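Local coordinates for vacuolar protein sorting 29 (Cryptosporidium parvum, PDB 2A22) that probably serves in vacuolar protein sorting as a VPS29-family transport protein built on a calcineurin-like phosphoesterase fold, at residues G112-G117 against C142-T147; S132-Q137 against K161-P166; V28-D33 against M185-Q190. All blocks are in the same frame, centred on the assembly; numbering follows the deposited sequence.

Contact 1: G112-G117 against C142-T147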
loop_
_atom_site.group_PDB
_atom_site.type_symbol
_atom_site.label_atom_id
_atom_site.label_comp_id
_atom_site.label_asym_id
_atom_site.label_seq_id
_atom_site.Cartn_x
_atom_site.Cartn_y
_atom_site.Cartn_z
ATOM N N GLY A 112 -9.716 3.887 12.894
ATOM C CA GLY A 112 -9.558 4.093 14.332
ATOM C C GLY A 112 -9.125 5.519 14.648
ATOM O O GLY A 112 -9.792 6.485 14.263
ATOM N N GLU A 113 -8.002 5.660 15.342
ATOM C CA GLU A 113 -7.532 6.980 15.730
ATOM C C GLU A 113 -6.745 7.668 14.619
ATOM O O GLU A 113 -6.297 8.786 14.816
ATOM C CB GLU A 113 -6.645 6.903 16.995
ATOM C CG GLU A 113 -7.340 6.308 18.205
ATOM C CD GLU A 113 -8.653 7.001 18.484
ATOM O OE1 GLU A 113 -8.635 8.206 18.734
ATOM O OE2 GLU A 113 -9.697 6.345 18.461
ATOM N N PHE A 114 -6.558 7.002 13.476
ATOM C CA PHE A 114 -5.641 7.543 12.458
ATOM C C PHE A 114 -6.298 7.940 11.139
ATOM O O PHE A 114 -7.110 7.199 10.596
ATOM C CB PHE A 114 -4.463 6.575 12.229
ATOM C CG PHE A 114 -3.699 6.305 13.477
ATOM C CD1 PHE A 114 -2.653 7.150 13.858
ATOM C CD2 PHE A 114 -4.083 5.262 14.330
ATOM C CE1 PHE A 114 -1.965 6.934 15.062
ATOM C CE2 PHE A 114 -3.421 5.034 15.530
ATOM C CZ PHE A 114 -2.356 5.882 15.908
ATOM N N LYS A 115 -5.945 9.127 10.662
ATOM C CA LYS A 115 -6.309 9.607 9.334
ATOM C C LYS A 115 -5.170 9.144 8.437
ATOM O O LYS A 115 -3.992 9.476 8.664
ATOM C CB LYS A 115 -6.370 11.139 9.345
ATOM C CG LYS A 115 -7.563 11.774 8.670
ATOM C CD LYS A 115 -7.716 13.244 9.143
ATOM C CE LYS A 115 -8.311 14.174 8.058
ATOM N NZ LYS A 115 -8.046 15.644 8.341
ATOM N N ILE A 116 -5.511 8.379 7.411
ATOM C CA ILE A 116 -4.494 7.804 6.553
ATOM C C ILE A 116 -4.621 8.306 5.112
ATOM O O ILE A 116 -5.675 8.142 4.467
ATOM C CB ILE A 116 -4.511 6.262 6.647
ATOM C CG1 ILE A 116 -4.617 5.856 8.134
ATOM C CG2 ILE A 116 -3.281 5.666 5.925
ATOM C CD1 ILE A 116 -4.377 4.377 8.455
ATOM N N GLY A 117 -3.538 8.905 4.612
ATOM C CA GLY A 117 -3.478 9.361 3.225
ATOM C C GLY A 117 -2.898 8.265 2.344
ATOM O O GLY A 117 -1.960 7.571 2.753
ATOM N N CYS A 142 -3.055 14.278 6.947
ATOM C CA CYS A 142 -3.155 12.918 7.474
ATOM C C CYS A 142 -2.103 12.649 8.561
ATOM O O CYS A 142 -1.116 13.374 8.664
ATOM C CB CYS A 142 -3.112 11.888 6.328
ATOM S SG CYS A 142 -1.631 11.979 5.340
ATOM N N ASP A 143 -2.352 11.643 9.399
ATOM C CA ASP A 143 -1.377 11.181 10.392
ATOM C C ASP A 143 -0.384 10.190 9.808
ATOM O O ASP A 143 0.740 10.096 10.265
ATOM C CB ASP A 143 -2.094 10.512 11.563
ATOM C CG ASP A 143 -3.130 11.405 12.168
ATOM O OD1 ASP A 143 -2.759 12.510 12.588
ATOM O OD2 ASP A 143 -4.313 11.029 12.194
ATOM N N ILE A 144 -0.825 9.419 8.816
ATOM C CA ILE A 144 0.017 8.413 8.168
ATOM C C ILE A 144 -0.174 8.570 6.670
ATOM O O ILE A 144 -1.312 8.660 6.170
ATOM C CB ILE A 144 -0.348 6.954 8.604
ATOM C CG1 ILE A 144 -0.275 6.784 10.136
ATOM C CG2 ILE A 144 0.546 5.920 7.865
ATOM C CD1 ILE A 144 -0.886 5.457 10.683
ATOM N N LEU A 145 0.932 8.644 5.952
ATOM C CA LEU A 145 0.865 8.726 4.495
ATOM C C LEU A 145 1.430 7.466 3.827
ATOM O O LEU A 145 2.589 7.081 4.060
ATOM C CB LEU A 145 1.602 9.967 3.993
ATOM C CG LEU A 145 1.654 10.166 2.476
ATOM C CD1 LEU A 145 0.241 10.462 1.877
ATOM C CD2 LEU A 145 2.620 11.297 2.107
ATOM N N VAL A 146 0.611 6.860 2.962
ATOM C CA VAL A 146 1.006 5.655 2.221
ATOM C C VAL A 146 1.139 5.934 0.709
ATOM O O VAL A 146 0.163 6.291 0.028
ATOM C CB VAL A 146 -0.010 4.520 2.468
ATOM C CG1 VAL A 146 0.495 3.180 1.845
ATOM C CG2 VAL A 146 -0.278 4.367 3.988
ATOM N N THR A 147 2.347 5.764 0.189
ATOM C CA THR A 147 2.606 5.990 -1.233
ATOM C C THR A 147 3.423 4.816 -1.799
ATOM O O THR A 147 4.019 4.036 -1.036
ATOM C CB THR A 147 3.385 7.309 -1.457
ATOM O OG1 THR A 147 4.693 7.186 -0.880
ATOM C CG2 THR A 147 2.655 8.500 -0.798
#

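Contact 2: S132-Q137 against K161-P166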
loop_
_atom_site.group_PDB
_atom_site.type_symbol
_atom_site.label_atom_id
_atom_site.label_comp_id
_atom_site.label_asym_id
_atom_site.label_seq_id
_atom_site.Cartn_x
_atom_site.Cartn_y
_atom_site.Cartn_z
ATOM N N SER A 132 9.166 16.504 0.278
ATOM C CA SER A 132 8.020 16.562 -0.602
ATOM C C SER A 132 6.894 15.650 -0.064
ATOM O O SER A 132 5.693 16.008 -0.062
ATOM C CB SER A 132 8.444 16.209 -2.015
ATOM O OG SER A 132 7.391 16.477 -2.926
ATOM N N LEU A 133 7.288 14.490 0.448
ATOM C CA LEU A 133 6.318 13.602 1.090
ATOM C C LEU A 133 5.602 14.327 2.210
ATOM O O LEU A 133 4.366 14.278 2.311
ATOM C CB LEU A 133 6.984 12.331 1.608
ATOM C CG LEU A 133 7.229 11.279 0.527
ATOM C CD1 LEU A 133 7.930 10.096 1.164
ATOM C CD2 LEU A 133 5.930 10.841 -0.215
ATOM N N GLU A 134 6.383 15.033 3.025
ATOM C CA GLU A 134 5.824 15.792 4.144
ATOM C C GLU A 134 4.864 16.913 3.707
ATOM O O GLU A 134 3.886 17.187 4.390
ATOM C CB GLU A 134 6.922 16.332 5.059
ATOM C CG GLU A 134 6.368 16.720 6.441
ATOM C CD GLU A 134 7.393 17.387 7.352
ATOM O OE1 GLU A 134 8.413 17.922 6.841
ATOM O OE2 GLU A 134 7.160 17.378 8.583
ATOM N N GLN A 135 5.129 17.524 2.555
ATOM C CA GLN A 135 4.213 18.529 1.993
ATOM C C GLN A 135 2.874 17.920 1.588
ATOM O O GLN A 135 1.822 18.559 1.693
ATOM C CB GLN A 135 4.880 19.240 0.816
ATOM C CG GLN A 135 6.237 19.850 1.243
ATOM C CD GLN A 135 6.830 20.797 0.210
ATOM O OE1 GLN A 135 6.331 21.911 0.020
ATOM N NE2 GLN A 135 7.914 20.362 -0.459
ATOM N N TRP A 136 2.928 16.667 1.141
ATOM C CA TRP A 136 1.733 15.921 0.827
ATOM C C TRP A 136 0.950 15.451 2.047
ATOM O O TRP A 136 -0.273 15.497 1.992
ATOM C CB TRP A 136 2.035 14.768 -0.133
ATOM C CG TRP A 136 2.171 15.261 -1.538
ATOM C CD1 TRP A 136 3.338 15.590 -2.200
ATOM C CD2 TRP A 136 1.105 15.528 -2.451
ATOM N NE1 TRP A 136 3.046 16.024 -3.484
ATOM C CE2 TRP A 136 1.687 15.989 -3.659
ATOM C CE3 TRP A 136 -0.288 15.406 -2.376
ATOM C CZ2 TRP A 136 0.915 16.331 -4.777
ATOM C CZ3 TRP A 136 -1.049 15.732 -3.494
ATOM C CH2 TRP A 136 -0.449 16.189 -4.672
ATOM N N GLN A 137 1.603 15.018 3.137
ATOM C CA GLN A 137 0.794 14.673 4.326
ATOM C C GLN A 137 0.040 15.877 4.860
ATOM O O GLN A 137 -1.115 15.750 5.256
ATOM C CB GLN A 137 1.538 13.940 5.465
ATOM C CG GLN A 137 2.551 14.701 6.243
ATOM C CD GLN A 137 2.039 15.493 7.455
ATOM O OE1 GLN A 137 0.848 15.535 7.810
ATOM N NE2 GLN A 137 2.966 16.130 8.091
ATOM N N LYS A 161 4.567 12.196 12.246
ATOM C CA LYS A 161 3.795 11.611 11.136
ATOM C C LYS A 161 4.541 10.394 10.589
ATOM O O LYS A 161 5.774 10.329 10.662
ATOM C CB LYS A 161 3.553 12.662 10.034
ATOM C CG LYS A 161 2.896 13.972 10.569
ATOM C CD LYS A 161 1.398 13.771 10.815
ATOM C CE LYS A 161 0.828 14.708 11.875
ATOM N NZ LYS A 161 1.527 16.007 11.807
ATOM N N LEU A 162 3.796 9.431 10.049
ATOM C CA LEU A 162 4.392 8.184 9.606
ATOM C C LEU A 162 4.277 8.039 8.084
ATOM O O LEU A 162 3.192 8.239 7.524
ATOM C CB LEU A 162 3.746 7.021 10.350
ATOM C CG LEU A 162 4.284 5.594 10.207
ATOM C CD1 LEU A 162 5.741 5.463 10.705
ATOM C CD2 LEU A 162 3.375 4.616 10.945
ATOM N N PHE A 163 5.405 7.739 7.427
ATOM C CA PHE A 163 5.499 7.620 5.954
ATOM C C PHE A 163 5.870 6.205 5.542
ATOM O O PHE A 163 6.948 5.709 5.903
ATOM C CB PHE A 163 6.522 8.613 5.398
ATOM C CG PHE A 163 6.197 10.040 5.722
ATOM C CD1 PHE A 163 5.446 10.817 4.836
ATOM C CD2 PHE A 163 6.580 10.592 6.939
ATOM C CE1 PHE A 163 5.098 12.146 5.152
ATOM C CE2 PHE A 163 6.240 11.914 7.264
ATOM C CZ PHE A 163 5.494 12.687 6.364
ATOM N N LEU A 164 4.959 5.540 4.833
ATOM C CA LEU A 164 5.120 4.120 4.489
ATOM C C LEU A 164 5.083 3.943 2.972
ATOM O O LEU A 164 4.315 4.631 2.277
ATOM C CB LEU A 164 4.002 3.301 5.143
ATOM C CG LEU A 164 3.781 3.572 6.660
ATOM C CD1 LEU A 164 2.569 2.885 7.187
ATOM C CD2 LEU A 164 4.995 3.108 7.456
ATOM N N ASN A 165 5.911 3.035 2.469
ATOM C CA ASN A 165 5.858 2.616 1.066
ATOM C C ASN A 165 5.997 1.116 1.122
ATOM O O ASN A 165 7.026 0.633 1.562
ATOM C CB ASN A 165 7.001 3.249 0.242
ATOM C CG ASN A 165 6.974 2.874 -1.246
ATOM O OD1 ASN A 165 6.530 1.784 -1.634
ATOM N ND2 ASN A 165 7.495 3.785 -2.093
ATOM N N PRO A 166 4.931 0.388 0.748
ATOM C CA PRO A 166 4.905 -1.052 0.884
ATOM C C PRO A 166 5.747 -1.770 -0.168
ATOM O O PRO A 166 5.890 -2.991 -0.094
ATOM C CB PRO A 166 3.417 -1.378 0.723
ATOM C CG PRO A 166 2.919 -0.365 -0.197
ATOM C CD PRO A 166 3.654 0.896 0.206
#

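Contact 3: V28-D33 against M185-Q190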
loop_
_atom_site.group_PDB
_atom_site.type_symbol
_atom_site.label_atom_id
_atom_site.label_comp_id
_atom_site.label_asym_id
_atom_site.label_seq_id
_atom_site.Cartn_x
_atom_site.Cartn_y
_atom_site.Cartn_z
ATOM N N VAL A 28 -4.662 -3.500 8.718
ATOM C CA VAL A 28 -4.659 -2.838 7.424
ATOM C C VAL A 28 -3.557 -3.387 6.533
ATOM O O VAL A 28 -2.372 -3.332 6.908
ATOM C CB VAL A 28 -4.444 -1.295 7.555
ATOM C CG1 VAL A 28 -4.771 -0.634 6.220
ATOM C CG2 VAL A 28 -5.314 -0.716 8.664
ATOM N N LEU A 29 -3.956 -3.905 5.365
ATOM C CA LEU A 29 -3.010 -4.377 4.368
ATOM C C LEU A 29 -2.584 -3.204 3.474
ATOM O O LEU A 29 -3.420 -2.521 2.896
ATOM C CB LEU A 29 -3.609 -5.541 3.547
ATOM C CG LEU A 29 -2.848 -5.929 2.259
ATOM C CD1 LEU A 29 -1.448 -6.493 2.596
ATOM C CD2 LEU A 29 -3.661 -6.944 1.413
ATOM N N LEU A 30 -1.280 -2.966 3.401
ATOM C CA LEU A 30 -0.696 -1.926 2.530
ATOM C C LEU A 30 0.073 -2.638 1.433
ATOM O O LEU A 30 0.985 -3.437 1.715
ATOM C CB LEU A 30 0.229 -0.999 3.329
ATOM C CG LEU A 30 -0.312 -0.523 4.697
ATOM C CD1 LEU A 30 0.702 0.353 5.433
ATOM C CD2 LEU A 30 -1.609 0.254 4.477
ATOM N N ILE A 31 -0.314 -2.375 0.182
ATOM C CA ILE A 31 0.125 -3.205 -0.940
ATOM C C ILE A 31 0.019 -2.387 -2.237
ATOM O O ILE A 31 -0.806 -1.465 -2.332
ATOM C CB ILE A 31 -0.692 -4.550 -0.946
ATOM C CG1 ILE A 31 0.010 -5.624 -1.764
ATOM C CG2 ILE A 31 -2.223 -4.318 -1.280
ATOM C CD1 ILE A 31 -0.633 -7.007 -1.666
ATOM N N GLY A 32 0.897 -2.641 -3.201
ATOM C CA GLY A 32 0.734 -2.036 -4.516
ATOM C C GLY A 32 1.854 -2.388 -5.497
ATOM O O GLY A 32 2.692 -3.260 -5.227
ATOM N N ASP A 33 1.829 -1.732 -6.660
ATOM C CA ASP A 33 2.895 -1.862 -7.665
ATOM C C ASP A 33 3.092 -3.322 -8.025
ATOM O O ASP A 33 4.241 -3.812 -8.063
ATOM C CB ASP A 33 4.181 -1.222 -7.133
ATOM C CG ASP A 33 4.083 0.301 -7.105
ATOM O OD1 ASP A 33 3.748 0.879 -8.164
ATOM O OD2 ASP A 33 4.310 0.913 -6.044
ATOM N N MET A 185 2.979 -4.674 3.567
ATOM C CA MET A 185 2.903 -4.397 4.997
ATOM C C MET A 185 1.540 -4.767 5.562
ATOM O O MET A 185 0.507 -4.650 4.891
ATOM C CB MET A 185 3.163 -2.923 5.271
ATOM C CG MET A 185 4.554 -2.481 4.884
ATOM S SD MET A 185 4.655 -0.715 5.000
ATOM C CE MET A 185 6.390 -0.507 4.624
ATOM N N LEU A 186 1.544 -5.218 6.804
ATOM C CA LEU A 186 0.300 -5.375 7.536
ATOM C C LEU A 186 0.438 -4.515 8.776
ATOM O O LEU A 186 1.408 -4.648 9.511
ATOM C CB LEU A 186 0.019 -6.845 7.842
ATOM C CG LEU A 186 -0.522 -7.693 6.675
ATOM C CD1 LEU A 186 -0.356 -9.188 6.943
ATOM C CD2 LEU A 186 -1.997 -7.386 6.454
ATOM N N MET A 187 -0.500 -3.583 8.960
ATOM C CA MET A 187 -0.409 -2.563 10.010
ATOM C C MET A 187 -1.559 -2.767 10.998
ATOM O O MET A 187 -2.746 -2.611 10.629
ATOM C CB MET A 187 -0.490 -1.149 9.378
ATOM C CG MET A 187 -0.391 0.027 10.385
ATOM S SD MET A 187 -0.327 1.638 9.588
ATOM C CE MET A 187 1.379 1.994 9.778
ATOM N N ALA A 188 -1.231 -3.123 12.240
ATOM C CA ALA A 188 -2.267 -3.290 13.266
ATOM C C ALA A 188 -2.441 -1.955 13.976
ATOM O O ALA A 188 -1.474 -1.389 14.507
ATOM C CB ALA A 188 -1.895 -4.362 14.277
ATOM N N LEU A 189 -3.677 -1.469 13.977
ATOM C CA LEU A 189 -4.016 -0.280 14.709
ATOM C C LEU A 189 -4.921 -0.632 15.884
ATOM O O LEU A 189 -5.973 -1.284 15.717
ATOM C CB LEU A 189 -4.682 0.732 13.772
ATOM C CG LEU A 189 -3.874 1.184 12.542
ATOM C CD1 LEU A 189 -4.785 1.952 11.590
ATOM C CD2 LEU A 189 -2.680 2.042 12.925
ATOM N N GLN A 190 -4.506 -0.227 17.076
ATOM C CA GLN A 190 -5.303 -0.501 18.262
ATOM C C GLN A 190 -5.238 0.698 19.176
ATOM O O GLN A 190 -4.180 1.001 19.722
ATOM C CB GLN A 190 -4.828 -1.778 18.989
ATOM C CG GLN A 190 -4.948 -3.009 18.128
ATOM C CD GLN A 190 -4.489 -4.307 18.811
ATOM O OE1 GLN A 190 -3.901 -4.296 19.894
ATOM N NE2 GLN A 190 -4.714 -5.437 18.126
#

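Contact 1: G112-G117 against C142-T147
The parallel strand pair of a beta-alpha-beta unit pairs Ile116 with Ile144 and Gly117 with Leu145. Lys115 O takes two donors: Ile144 N at 3.2 Å and Asp143 N at 2.8 Å. The second bond is bent, 138° at the hydrogen. Further along, Gly117 N gives to Ile144 O at 2.7 Å, and Val146 N gives to Gly117 O. Ahead of strand 144-147 the Asp143 carboxylate adds a side-chain bond to the Lys115 backbone. Its OD2 accepts Lys115 N at 2.9 Å, nearly straight at 173° and on the anti side of the carboxylate. The amine of Lys115 turns away to a salt bridge with Asp141. Helix 130-140 joins the two strands and lies over the face that carries Leu145. In the alpha-beta-beta-alpha sandwich, the other face looks to the second sheet. On it, Ile116 CG2 meets Val146 CG2 at 3.8 Å, and Ile144 CD1 lies 4.0 Å from Phe114 CD1. Asp143 CB sits at the edge of the Phe114 ring, near its plane, with ring and carboxylate planes 86° apart. On the helix side, Cys142 SG approaches Gly117 CA to 3.8 Å.

Contact 2: S132-Q137 against K161-P166
Phe163 of strand 161-165 points toward helix 130-140 and lodges among Leu133, Glu134 and Gln137. This is the helix-on-sheet layer at one outer side of the alpha-beta-beta-alpha sandwich. The axes of helix segment 132-137 and strand 161-165 approach to 9.9 Å and run at 115° to each other. The tight part is the far end of the ring. Its CE1 comes within 3.6 Å of Leu133 O, which lies at the ring edge, near its plane. That oxygen also accepts Gln137 N in the helix. Leu133 CB packs on Phe163 CD1 at 3.9 Å. The CB of Glu134 meets Phe163 CZ at 4.1 Å, and Gln137 CG comes closer to the same CZ, 3.6 Å away. Gln137 CG stands between the backbone N and the carbonyl carbon (chi1 69°), and the chain bends again at chi2. The CG methylene therefore lies by the ring, while the amide continues to Lys161. Phe163 also stacks with Phe156 and touches Leu145 of the neighbouring strand.

The Lys161 side is more open, the residue being partly exposed. Its aliphatic chain crosses the Gln137 side chain at about a right angle. Lys161 NZ and Glu134 OE2 are 6.6 Å apart, too far for a salt bridge. Glu134 OE2 instead binds Arg138 and Asn159. The two segments share no hydrogen bond, so what joins them is mainly van der Waals packing round one aromatic ring, with any pull between the Lys161 and Glu134 charges probably weak.

Contact 3: V28-D33 against M185-Q190
Leu30 and Met185 both set CG anti to the carbonyl carbon (chi1 -45° and -64°), and their side chains run obliquely across each other. Leu30 CB lies 4.0 Å from Met185 CB. They belong to the antiparallel pair of strands 26-31 and 183-190 in the middle of the six-stranded sheet of the sandwich. Leu30 with Met185 and Val28 with Met187 are hydrogen-bonded pairs. Leu29 with Leu186, between them, is a non-hydrogen-bonded pair. Leu30 N gives to Met185 O at 2.9 Å, and Met185 N returns to Leu30 O at 3.0 Å. Val28 N and Met187 O make a bond of 2.8 Å, matched by the one from Met187 N to Val28 O. Val28, Leu30, Met185 and Met187 share one face. Leu162 and Leu164 of the other sheet pack there on Met187, so this face belongs to the core between the sheets. The opposite face carries Leu29 and Leu186. Beyond the strand, Asp33 binds His149 N through OD2 and touches His120; these two histidines and Asp87 outline a possible metal site with no metal in it. On the face of Leu29 and Leu186, Leu186 CD2 rests 3.8 Å from Leu29 CB.

From the N terminus, strand 26-31 comes first, and its partner 183-190 arrives over 150 residues later. Contact 3 thus closes the longest loop, and both other contacts lie within it. Between them, strand 114-119 leads through helix 130-140 to strand 144-147, where contact 1 closes. The helix opens contact 2 before that closure, and strand 161-165 completes it afterwards, so contacts 1 and 2 cross along the chain. They share the five-stranded sheet: Leu145 is probably hydrogen-bonded to Leu162 and Leu164. Contact 3 lies in the other sheet. Leu189 packs on Phe114 and Ile116, and Met187 on Ile144, which ties the two sheets face to face.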